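Local coordinates for protein glycoside hydrolase YxiA (Bacillus licheniformis, PDB 3LV4) that probably hydrolyses the alpha-1,5-linked chains of L-arabinan, as a calcium-containing member of glycoside hydrolase family 43, at residues 25-28 and 34-37; 81-84 and 88-91; 48-53 and 73-78. All blocks are in the same frame, centred on the assembly; numbering follows the deposited sequence.

Overall arrangement
The three contacts lie in neighbouring parts of the family 43 catalytic domain, which in this family is a five-bladed beta-propeller. Contact 1 is a hairpin in the four-stranded antiparallel sheet 17-47; contact 2 opens the next such sheet, 80-126. Their centres are about 14 Å apart, and Phe28 CG of contact 1 packs on Val81 CG2 of contact 2 at 3.6 Å, so the two sheets touch directly. Contact 3 joins two parts of the connection between these sheets, with its centre about 16 Å from that of contact 1 and about 19 Å from that of contact 2. In chain order contact 3 falls between the other two. Its residues 73-78 lead past the predicted catalytic Asp15 into strand 80-83.

Contact 1: residues 25-28 and 34-37; sequences YYVF and SAKS. With ACT (acetate ion), chain F.
Tyr26 and Lys36 face each other as a non-hydrogen-bonded antiparallel pair, and their side chains run alongside one another from the same face of the hairpin. Lys36 lays CB over one face of the Tyr26 ring, 4.0 Å from its centroid, in a CH-pi contact. With CG lodged between the backbone N and the carbonyl carbon (chi1 61°) and the chain extended beyond it, the lysine follows the ring outward and brings CD to 3.9 Å from Tyr26 CE2. This is the looser margin, where Lys36 is partly exposed; the other seven residues are buried.

The tight part is the backbone ladder between strands 24-29 and 33-37, the middle pair of their four-stranded sheet. Tyr25 N bonds Ser37 O at 2.8 Å, and Val27 N bonds Ala35 O at 2.9 Å with an N-H...O angle of 164°. Between these rungs Lys36 CA closes to 3.1 Å from Tyr25 O in a CA-H...O contact. Val27 CG2 meets Ala35 CB at 3.9 Å on the face shared with Tyr25. There Tyr25 OH donates to O of an acetate ion, probably from the crystallisation liquor, at 2.6 Å in the ring plane, while Phe295 meets the ring edge-to-face. Replacement of Tyr25 by an alanine would probably open a gap beside Phe295.

On the opposite face, Tyr26 OH hydrogen-bonds Glu114 OE2, and Lys36 NZ forms a salt bridge with the same oxygen. Shared by a phenol and an ammonium group, this carboxylate is likely to be favoured in its ionised form.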
loop_
_atom_site.group_PDB
_atom_site.type_symbol
_atom_site.label_atom_id
_atom_site.label_comp_id
_atom_site.label_asym_id
_atom_site.label_seq_id
_atom_site.Cartn_x
_atom_site.Cartn_y
_atom_site.Cartn_z
ATOM N N TYR A 25 14.231 -3.538 10.279
ATOM C CA TYR A 25 12.904 -3.254 9.736
ATOM C C TYR A 25 11.891 -4.191 10.372
ATOM O O TYR A 25 12.129 -5.395 10.470
ATOM C CB TYR A 25 12.873 -3.463 8.222
ATOM C CG TYR A 25 13.770 -2.528 7.444
ATOM C CD1 TYR A 25 13.348 -1.244 7.113
ATOM C CD2 TYR A 25 15.034 -2.932 7.028
ATOM C CE1 TYR A 25 14.164 -0.383 6.402
ATOM C CE2 TYR A 25 15.857 -2.082 6.317
ATOM C CZ TYR A 25 15.415 -0.810 6.005
ATOM O OH TYR A 25 16.225 0.045 5.299
ATOM N N TYR A 26 10.762 -3.630 10.797
ATOM C CA TYR A 26 9.653 -4.413 11.317
ATOM C C TYR A 26 8.422 -4.203 10.460
ATOM O O TYR A 26 8.211 -3.111 9.934
ATOM C CB TYR A 26 9.341 -3.981 12.755
ATOM C CG TYR A 26 10.402 -4.392 13.737
ATOM C CD1 TYR A 26 11.516 -3.592 13.961
ATOM C CD2 TYR A 26 10.290 -5.584 14.444
ATOM C CE1 TYR A 26 12.498 -3.974 14.864
ATOM C CE2 TYR A 26 11.261 -5.976 15.343
ATOM C CZ TYR A 26 12.361 -5.171 15.553
ATOM O OH TYR A 26 13.326 -5.570 16.454
ATOM N N VAL A 27 7.617 -5.251 10.305
ATOM C CA VAL A 27 6.264 -5.080 9.794
ATOM C C VAL A 27 5.254 -5.556 10.825
ATOM O O VAL A 27 5.418 -6.625 11.433
ATOM C CB VAL A 27 6.018 -5.785 8.429
ATOM C CG1 VAL A 27 6.704 -5.010 7.297
ATOM C CG2 VAL A 27 6.462 -7.253 8.475
ATOM N N PHE A 28 4.224 -4.745 11.038
ATOM C CA PHE A 28 3.126 -5.115 11.931
ATOM C C PHE A 28 1.866 -5.218 11.101
ATOM O O PHE A 28 1.550 -4.309 10.327
ATOM C CB PHE A 28 2.943 -4.075 13.044
ATOM C CG PHE A 28 4.082 -4.045 14.030
ATOM C CD1 PHE A 28 5.201 -3.257 13.794
ATOM C CD2 PHE A 28 4.037 -4.820 15.187
ATOM C CE1 PHE A 28 6.255 -3.235 14.698
ATOM C CE2 PHE A 28 5.084 -4.799 16.107
ATOM C CZ PHE A 28 6.199 -4.012 15.859
ATOM N N SER A 34 3.621 -10.102 13.115
ATOM C CA SER A 34 4.775 -9.234 12.899
ATOM C C SER A 34 6.001 -10.019 12.454
ATOM O O SER A 34 6.095 -11.235 12.659
ATOM C CB SER A 34 5.106 -8.435 14.165
ATOM O OG SER A 34 5.493 -9.292 15.228
ATOM N N ALA A 35 6.939 -9.310 11.838
ATOM C CA ALA A 35 8.160 -9.923 11.321
ATOM C C ALA A 35 9.234 -8.863 11.265
ATOM O O ALA A 35 8.934 -7.670 11.323
ATOM C CB ALA A 35 7.924 -10.505 9.937
ATOM N N LYS A 36 10.488 -9.290 11.153
ATOM C CA LYS A 36 11.583 -8.334 11.093
ATOM C C LYS A 36 12.674 -8.804 10.142
ATOM O O LYS A 36 12.784 -9.999 9.844
ATOM C CB LYS A 36 12.168 -8.093 12.489
ATOM C CG LYS A 36 12.749 -9.341 13.143
ATOM C CD LYS A 36 13.489 -8.998 14.430
ATOM C CE LYS A 36 13.775 -10.241 15.251
ATOM N NZ LYS A 36 14.435 -9.900 16.563
ATOM N N SER A 37 13.474 -7.857 9.665
ATOM C CA SER A 37 14.604 -8.178 8.793
ATOM C C SER A 37 15.565 -7.012 8.822
ATOM O O SER A 37 15.176 -5.891 9.156
ATOM C CB SER A 37 14.144 -8.410 7.354
ATOM O OG SER A 37 13.683 -7.208 6.765
HETATM C C ACT F . 18.491 -1.867 3.348
HETATM O O ACT F . 18.406 -0.892 4.128
HETATM O OXT ACT F . 17.485 -2.113 2.645
HETATM C CH3 ACT F . 19.730 -2.699 3.272
#

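Contact 2: residues 81-84 and 88-91; sequences VTQL and KFYM
The Tyr90 ring carries Leu84 on one face: CD1 stands over its centre, 3.6 Å from the centroid and only 2° off the ring normal, a well-centred CH-pi contact. The two side chains cross at about a right angle, and Leu84 CG comes to 3.4 Å from Tyr90 CD1. Backbone oxygens line the edge, with Lys88 O in the plane of the ring and Thr82 O near it. The contact sits at the turn end of the beta hairpin formed by strands 80-83 and 89-96, which begins a four-stranded antiparallel sheet, a blade of the family's propeller.

On the other face of the hairpin, the Gln83 amide and the Phe89 ring lie side by side with their planes 19° apart, and Gln83 NE2 approaches Phe89 CZ to 3.6 Å. Gln83 CG is anti to the backbone N (chi1 -165°), and the extended chain carries the amide along the ring; NE2 also bonds Gly87 O in the turn. Further down this face, Val81 CG2 touches the CE methyl of selenomethionine Met91 at 4.0 Å, and Ile19 of the preceding sheet packs on both Val81 and Phe89.

Asp86 ties the turn back to strand 89-96, one carboxylate oxygen taking Lys88 N and the other Tyr90 OH. Thr82 and Tyr90 exchange two backbone hydrogen bonds. The last rung is longer: Leu84 N reaches Lys88 O at 3.2 Å.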
loop_
_atom_site.group_PDB
_atom_site.type_symbol
_atom_site.label_atom_id
_atom_site.label_comp_id
_atom_site.label_asym_id
_atom_site.label_seq_id
_atom_site.Cartn_x
_atom_site.Cartn_y
_atom_site.Cartn_z
ATOM N N VAL A 81 2.290 0.903 13.828
ATOM C CA VAL A 81 3.164 1.223 14.946
ATOM C C VAL A 81 4.036 2.384 14.521
ATOM O O VAL A 81 4.620 2.368 13.433
ATOM C CB VAL A 81 4.041 0.029 15.358
ATOM C CG1 VAL A 81 5.058 0.455 16.424
ATOM C CG2 VAL A 81 3.170 -1.112 15.863
ATOM N N THR A 82 4.106 3.405 15.366
ATOM C CA THR A 82 4.905 4.579 15.052
ATOM C C THR A 82 5.666 5.024 16.289
ATOM O O THR A 82 5.118 5.027 17.390
ATOM C CB THR A 82 4.009 5.726 14.540
ATOM O OG1 THR A 82 3.362 5.309 13.330
ATOM C CG2 THR A 82 4.830 6.975 14.268
ATOM N N GLN A 83 6.936 5.376 16.110
ATOM C CA GLN A 83 7.733 5.912 17.207
ATOM C C GLN A 83 7.501 7.410 17.301
ATOM O O GLN A 83 7.693 8.139 16.317
ATOM C CB GLN A 83 9.224 5.641 16.973
ATOM C CG GLN A 83 10.076 5.835 18.212
ATOM C CD GLN A 83 11.524 5.478 17.978
ATOM O OE1 GLN A 83 11.988 5.447 16.838
ATOM N NE2 GLN A 83 12.253 5.206 19.054
ATOM N N LEU A 84 7.100 7.879 18.480
ATOM C CA LEU A 84 6.930 9.310 18.690
ATOM C C LEU A 84 8.184 9.907 19.321
ATOM O O LEU A 84 9.178 9.216 19.542
ATOM C CB LEU A 84 5.699 9.603 19.551
ATOM C CG LEU A 84 4.366 9.083 19.012
ATOM C CD1 LEU A 84 3.203 9.771 19.718
ATOM C CD2 LEU A 84 4.266 9.248 17.502
ATOM N N LYS A 88 9.124 6.194 22.467
ATOM C CA LYS A 88 8.283 5.019 22.670
ATOM C C LYS A 88 7.529 4.628 21.400
ATOM O O LYS A 88 7.445 5.402 20.441
ATOM C CB LYS A 88 7.336 5.213 23.860
ATOM C CG LYS A 88 8.099 5.529 25.154
ATOM C CD LYS A 88 7.233 5.411 26.384
ATOM C CE LYS A 88 8.039 5.764 27.634
ATOM N NZ LYS A 88 9.361 5.056 27.673
ATOM N N PHE A 89 6.991 3.414 21.400
ATOM C CA PHE A 89 6.350 2.868 20.216
ATOM C C PHE A 89 4.849 2.806 20.418
ATOM O O PHE A 89 4.355 2.154 21.339
ATOM C CB PHE A 89 6.949 1.498 19.875
ATOM C CG PHE A 89 8.418 1.559 19.589
ATOM C CD1 PHE A 89 9.352 1.297 20.589
ATOM C CD2 PHE A 89 8.872 1.934 18.334
ATOM C CE1 PHE A 89 10.705 1.374 20.326
ATOM C CE2 PHE A 89 10.229 2.017 18.065
ATOM C CZ PHE A 89 11.145 1.739 19.057
ATOM N N TYR A 90 4.137 3.514 19.546
ATOM C CA TYR A 90 2.702 3.696 19.670
ATOM C C TYR A 90 1.987 2.841 18.644
ATOM O O TYR A 90 2.103 3.078 17.433
ATOM C CB TYR A 90 2.348 5.175 19.475
ATOM C CG TYR A 90 2.740 6.031 20.656
ATOM C CD1 TYR A 90 4.080 6.264 20.964
ATOM C CD2 TYR A 90 1.771 6.589 21.473
ATOM C CE1 TYR A 90 4.434 7.029 22.054
ATOM C CE2 TYR A 90 2.106 7.356 22.558
ATOM C CZ TYR A 90 3.435 7.576 22.850
ATOM O OH TYR A 90 3.751 8.340 23.946
HETATM N N MSE A 91 1.268 1.833 19.138
HETATM C CA MSE A 91 0.475 0.963 18.289
HETATM C C MSE A 91 -0.972 1.420 18.232
HETATM O O MSE A 91 -1.662 1.506 19.247
HETATM C CB MSE A 91 0.529 -0.483 18.777
HETATM C CG MSE A 91 -0.351 -1.430 17.952
HETATM SE SE MSE A 91 -0.387 -3.259 18.680
HETATM C CE MSE A 91 1.482 -3.742 18.313
#

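Contact 3: residues 48-53 and 73-78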
loop_
_atom_site.group_PDB
_atom_site.type_symbol
_atom_site.label_atom_id
_atom_site.label_comp_id
_atom_site.label_asym_id
_atom_site.label_seq_id
_atom_site.Cartn_x
_atom_site.Cartn_y
_atom_site.Cartn_z
ATOM N N SER A 48 2.116 -14.304 14.827
ATOM C CA SER A 48 1.251 -14.689 13.706
ATOM C C SER A 48 -0.248 -14.546 13.949
ATOM O O SER A 48 -1.022 -14.401 12.997
ATOM C CB SER A 48 1.540 -16.129 13.292
ATOM O OG SER A 48 2.876 -16.245 12.855
ATOM N N SER A 49 -0.667 -14.610 15.207
ATOM C CA SER A 49 -2.094 -14.545 15.507
ATOM C C SER A 49 -2.370 -14.015 16.904
ATOM O O SER A 49 -1.466 -13.895 17.732
ATOM C CB SER A 49 -2.761 -15.916 15.326
ATOM O OG SER A 49 -2.372 -16.823 16.349
ATOM N N VAL A 50 -3.639 -13.705 17.156
ATOM C CA VAL A 50 -4.071 -13.252 18.471
ATOM C C VAL A 50 -4.298 -14.461 19.379
ATOM O O VAL A 50 -5.190 -15.281 19.134
ATOM C CB VAL A 50 -5.356 -12.417 18.359
ATOM C CG1 VAL A 50 -5.863 -11.999 19.746
ATOM C CG2 VAL A 50 -5.099 -11.194 17.477
ATOM N N HIS A 51 -3.481 -14.574 20.422
ATOM C CA HIS A 51 -3.600 -15.674 21.379
ATOM C C HIS A 51 -2.780 -15.329 22.607
ATOM O O HIS A 51 -1.879 -14.487 22.532
ATOM C CB HIS A 51 -3.097 -16.990 20.766
ATOM C CG HIS A 51 -1.644 -16.967 20.402
ATOM N ND1 HIS A 51 -0.649 -17.352 21.277
ATOM C CD2 HIS A 51 -1.014 -16.598 19.260
ATOM C CE1 HIS A 51 0.528 -17.220 20.691
ATOM N NE2 HIS A 51 0.335 -16.760 19.468
ATOM N N ASP A 52 -3.090 -15.976 23.730
ATOM C CA ASP A 52 -2.285 -15.850 24.937
ATOM C C ASP A 52 -0.852 -16.170 24.576
ATOM O O ASP A 52 -0.596 -17.188 23.932
ATOM C CB ASP A 52 -2.728 -16.874 25.989
ATOM C CG ASP A 52 -4.137 -16.641 26.498
ATOM O OD1 ASP A 52 -4.776 -15.643 26.107
ATOM O OD2 ASP A 52 -4.600 -17.470 27.310
ATOM N N GLY A 53 0.086 -15.323 24.986
ATOM C CA GLY A 53 1.491 -15.617 24.753
ATOM C C GLY A 53 2.085 -14.925 23.538
ATOM O O GLY A 53 3.294 -15.001 23.307
ATOM N N SER A 73 -15.348 -9.623 18.135
ATOM C CA SER A 73 -14.383 -10.369 17.342
ATOM C C SER A 73 -13.319 -10.934 18.269
ATOM O O SER A 73 -13.124 -10.433 19.376
ATOM C CB SER A 73 -13.726 -9.436 16.318
ATOM O OG SER A 73 -12.654 -10.087 15.662
ATOM N N ASP A 74 -12.621 -11.969 17.822
ATOM C CA ASP A 74 -11.524 -12.506 18.610
ATOM C C ASP A 74 -10.187 -12.246 17.927
ATOM O O ASP A 74 -9.172 -12.869 18.258
ATOM C CB ASP A 74 -11.710 -14.003 18.880
ATOM C CG ASP A 74 -11.626 -14.844 17.621
ATOM O OD1 ASP A 74 -11.569 -14.271 16.512
ATOM O OD2 ASP A 74 -11.612 -16.089 17.744
ATOM N N THR A 75 -10.177 -11.319 16.978
ATOM C CA THR A 75 -8.910 -10.959 16.349
ATOM C C THR A 75 -8.773 -9.455 16.151
ATOM O O THR A 75 -9.703 -8.695 16.434
ATOM C CB THR A 75 -8.704 -11.701 15.016
ATOM O OG1 THR A 75 -7.315 -11.696 14.676
ATOM C CG2 THR A 75 -9.502 -11.053 13.896
ATOM N N LEU A 76 -7.605 -9.036 15.675
ATOM C CA LEU A 76 -7.326 -7.629 15.408
ATOM C C LEU A 76 -7.101 -7.409 13.918
ATOM O O LEU A 76 -6.565 -8.274 13.228
ATOM C CB LEU A 76 -6.093 -7.167 16.197
ATOM C CG LEU A 76 -6.200 -7.224 17.731
ATOM C CD1 LEU A 76 -4.829 -7.078 18.404
ATOM C CD2 LEU A 76 -7.170 -6.170 18.267
ATOM N N TRP A 77 -7.519 -6.251 13.420
ATOM C CA TRP A 77 -7.276 -5.914 12.029
ATOM C C TRP A 77 -5.985 -5.107 11.880
ATOM O O TRP A 77 -5.094 -5.203 12.732
ATOM C CB TRP A 77 -8.498 -5.239 11.386
ATOM C CG TRP A 77 -9.574 -6.245 11.003
ATOM C CD1 TRP A 77 -9.614 -7.566 11.349
ATOM C CD2 TRP A 77 -10.745 -6.006 10.208
ATOM N NE1 TRP A 77 -10.738 -8.163 10.825
ATOM C CE2 TRP A 77 -11.447 -7.226 10.118
ATOM C CE3 TRP A 77 -11.268 -4.879 9.566
ATOM C CZ2 TRP A 77 -12.639 -7.351 9.410
ATOM C CZ3 TRP A 77 -12.451 -5.006 8.857
ATOM C CH2 TRP A 77 -13.127 -6.232 8.789
ATOM N N ALA A 78 -5.868 -4.339 10.797
ATOM C CA ALA A 78 -4.568 -3.795 10.388
ATOM C C ALA A 78 -4.106 -2.618 11.247
ATOM O O ALA A 78 -4.732 -1.562 11.245
ATOM C CB ALA A 78 -4.597 -3.402 8.889
HETATM O O HOH W 1 -5.964 -13.996 15.313
#
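Val50 and Thr75 mark the nearest approach of two irregular loop segments, with their CA atoms 5.8 Å apart and no strand pairing between them. Val50 carries the contact, pointing its side chain at the 73-78 segment. Its chi1 of 177° sets CG1 anti to the backbone N and sends the two methyls to different partners. CG1 lies against the backbone, 3.7 Å from Asp74 O, whereas CG2 meets the side chains beyond, 3.6 Å from Thr75 OG1 and 4.1 Å from Leu76 CG.

The polar link is a single water beside this apolar wedge. Val50 N donates to it at 3.0 Å, and Thr75 OG1 hydrogen-bonds the same water at 2.7 Å, so the threonine hydroxyl serves both the methyl contact and the bridge. Thr75 is itself set by an ST turn: its backbone N donates to Ser73 OG at 3.1 Å with a nearly straight N-H...O angle of 166°. Within the exposed part of the 48-53 segment, beyond Val50, His51 ND1 donates to Asp52 O at 2.7 Å, approaching from above the carbonyl plane.

Helices 60-63 and 65-71, which lie between the two segments in sequence, complete the packing. Val50 rests on Val60, Tyr61 and Phe68; Leu76 shares Phe68, and Tyr61 OH bonds Asp74 O. Farther along, Trp77 packs on strand 89-96, while Ala78 touches Asp15 and Asp148, the predicted proton acceptor and pKa-modulating residue, just ahead of strand 80-83.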